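Side-chain contact in putative uncharacterized protein (Bacteroides eggerthii DSM 20697, PDB 5BYP), which is of unknown function but has a lipocalin-like beta-barrel domain, a fold that in many relatives encloses a small hydrophobic ligand: residues A78-E81 and E82-S86. Sequence-based numbering, arbitrary orientation.
Sequences AAHE and ELVNS
V84 N reaches back to H80 O at 2.9 Å and nearly straight (N-H...O 174°), and with E82 N to A78 O and L83 N to A79 O it gives the i to i+4 pattern of an alpha-helix in its last turn. On one side of this turn the H80 imidazole takes V84 CG1 over a face: the methyl is 3.9 Å from the ring centroid and 27° off the normal, a CH-pi contact shifted toward the rim, with NE2 its closest ring atom at 3.6 Å. H80 CG, anti to the backbone N, carries the ring to where this methyl meets it. ND1 and NE2 are hydrogen-bonded to P70 O and D97 O, which fixes the ring's rotation and, both acceptors being carbonyls, probably favours an imidazolium. The N85 amide folds back over the helix end. Its ND2 donates a hydrogen bond to E81 OE1 (3.3 Å), arriving from above the carboxylate plane, the two flat groups being 66° apart; its very short separation from E81 O is doubtful at this resolution. The E81 chain bends at chi2, bringing its carboxylate across V84, with OE2 3.9 Å from CG2. E77 and D97 bring like charges near OE2, which would probably raise its pKa. Shortening E81 to an alanine is likely to leave N85 ND2 without its carboxylate partner and remove the chain lying against V84 CG2. S86 OG donates to L83 O at 2.7 Å, in the carbonyl plane, and weakly accepts from Y89 N, as the N-cap of the next helix. Helix 77-84 thus turns into helix 87-92 within the connection between antiparallel neighbours 63-68 and 100-108, with H80 and V84 facing the loops around P70 and D97.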
ATOM      1  N   ALA A  78      15.212  -0.080  15.366  1.00 72.86           N
ATOM      2  CA  ALA A  78      14.385  -0.003  16.570  1.00 73.12           C
ATOM      3  C   ALA A  78      12.981   0.533  16.253  1.00 76.70           C
ATOM      4  O   ALA A  78      11.986  -0.094  16.622  1.00 77.79           O
ATOM      5  CB  ALA A  78      15.065   0.870  17.615  1.00 75.54           C
ATOM      6  N   ALA A  79      12.907   1.648  15.521  1.00 72.35           N
ATOM      7  CA  ALA A  79      11.656   2.256  15.100  1.00 70.80           C
ATOM      8  C   ALA A  79      10.969   1.399  14.027  1.00 72.72           C
ATOM      9  O   ALA A  79       9.740   1.264  14.051  1.00 74.30           O
ATOM     10  CB  ALA A  79      11.919   3.658  14.581  1.00 71.70           C
ATOM     11  N   HIS A  80      11.756   0.785  13.121  1.00 66.19           N
ATOM     12  CA  HIS A  80      11.214  -0.116  12.083  1.00 64.56           C
ATOM     13  C   HIS A  80      10.498  -1.294  12.733  1.00 67.73           C
ATOM     14  O   HIS A  80       9.376  -1.601  12.359  1.00 64.82           O
ATOM     15  CB  HIS A  80      12.329  -0.625  11.150  1.00 65.30           C
ATOM     16  CG  HIS A  80      11.829  -1.464   9.999  1.00 68.38           C
ATOM     17  ND1 HIS A  80      11.272  -0.888   8.876  1.00 69.40           N
ATOM     18  CD2 HIS A  80      11.849  -2.805   9.828  1.00 70.04           C
ATOM     19  CE1 HIS A  80      10.967  -1.886   8.073  1.00 68.60           C
ATOM     20  NE2 HIS A  80      11.286  -3.054   8.602  1.00 69.33           N
ATOM     21  N   GLU A  81      11.150  -1.933  13.739  1.00 67.82           N
ATOM     22  CA  GLU A  81      10.590  -3.077  14.448  1.00 69.78           C
ATOM     23  C   GLU A  81       9.324  -2.678  15.248  1.00 77.10           C
ATOM     24  O   GLU A  81       8.357  -3.453  15.264  1.00 75.87           O
ATOM     25  CB  GLU A  81      11.622  -3.757  15.354  1.00 71.92           C
ATOM     26  CG  GLU A  81      12.609  -4.626  14.576  1.00 76.14           C
ATOM     27  CD  GLU A  81      12.038  -5.634  13.585  1.00 86.55           C
ATOM     28  OE1 GLU A  81      11.282  -6.531  14.010  1.00 88.35           O
ATOM     29  OE2 GLU A  81      12.362  -5.538  12.383  1.00 86.74           O
ATOM     30  N   GLU A  82       9.282  -1.439  15.812  1.00 74.09           N
ATOM     31  CA  GLU A  82       8.073  -0.928  16.477  1.00 73.94           C
ATOM     32  C   GLU A  82       6.904  -0.819  15.480  1.00 76.09           C
ATOM     33  O   GLU A  82       5.758  -1.019  15.859  1.00 77.55           O
ATOM     34  CB  GLU A  82       8.332   0.443  17.140  1.00 76.41           C
ATOM     35  CG  GLU A  82       9.246   0.378  18.361  1.00 93.13           C
ATOM     36  CD  GLU A  82       9.636   1.705  19.000  1.00130.33           C
ATOM     37  OE1 GLU A  82       8.953   2.722  18.734  1.00136.37           O
ATOM     38  OE2 GLU A  82      10.608   1.720  19.795  1.00128.84           O
ATOM     39  N   LEU A  83       7.200  -0.535  14.206  1.00 70.56           N
ATOM     40  CA  LEU A  83       6.177  -0.357  13.172  1.00 68.85           C
ATOM     41  C   LEU A  83       5.700  -1.686  12.618  1.00 73.70           C
ATOM     42  O   LEU A  83       4.502  -1.935  12.601  1.00 73.09           O
ATOM     43  CB  LEU A  83       6.739   0.527  12.025  1.00 67.89           C
ATOM     44  CG  LEU A  83       5.992   0.516  10.689  1.00 71.82           C
ATOM     45  CD1 LEU A  83       4.670   1.205  10.809  1.00 72.59           C
ATOM     46  CD2 LEU A  83       6.830   1.149   9.577  1.00 70.20           C
ATOM     47  N   VAL A  84       6.637  -2.520  12.112  1.00 72.90           N
ATOM     48  CA  VAL A  84       6.316  -3.778  11.420  1.00 73.57           C
ATOM     49  C   VAL A  84       5.719  -4.835  12.366  1.00 78.33           C
ATOM     50  O   VAL A  84       5.187  -5.826  11.873  1.00 79.46           O
ATOM     51  CB  VAL A  84       7.503  -4.371  10.604  1.00 77.18           C
ATOM     52  CG1 VAL A  84       7.815  -3.504   9.409  1.00 76.04           C
ATOM     53  CG2 VAL A  84       8.745  -4.574  11.460  1.00 77.85           C
ATOM     54  N   ASN A  85       5.767  -4.617  13.696  1.00 76.14           N
ATOM     55  CA  ASN A  85       5.186  -5.527  14.696  1.00 77.76           C
ATOM     56  C   ASN A  85       3.836  -5.005  15.222  1.00 82.42           C
ATOM     57  O   ASN A  85       3.186  -5.701  15.996  1.00 84.38           O
ATOM     58  CB  ASN A  85       6.152  -5.750  15.885  1.00 78.94           C
ATOM     59  CG  ASN A  85       7.391  -6.513  15.516  1.00 93.78           C
ATOM     60  OD1 ASN A  85       7.350  -7.678  15.102  1.00 92.76           O
ATOM     61  ND2 ASN A  85       8.522  -5.865  15.619  1.00 77.34           N
ATOM     62  N   SER A  86       3.423  -3.787  14.832  1.00 76.90           N
ATOM     63  CA  SER A  86       2.147  -3.209  15.259  1.00 76.37           C
ATOM     64  C   SER A  86       1.007  -3.901  14.559  1.00 82.71           C
ATOM     65  O   SER A  86       1.119  -4.193  13.363  1.00 83.32           O
ATOM     66  CB  SER A  86       2.109  -1.708  14.969  1.00 76.56           C
ATOM     67  OG  SER A  86       1.997  -1.423  13.578  1.00 76.03           O
TER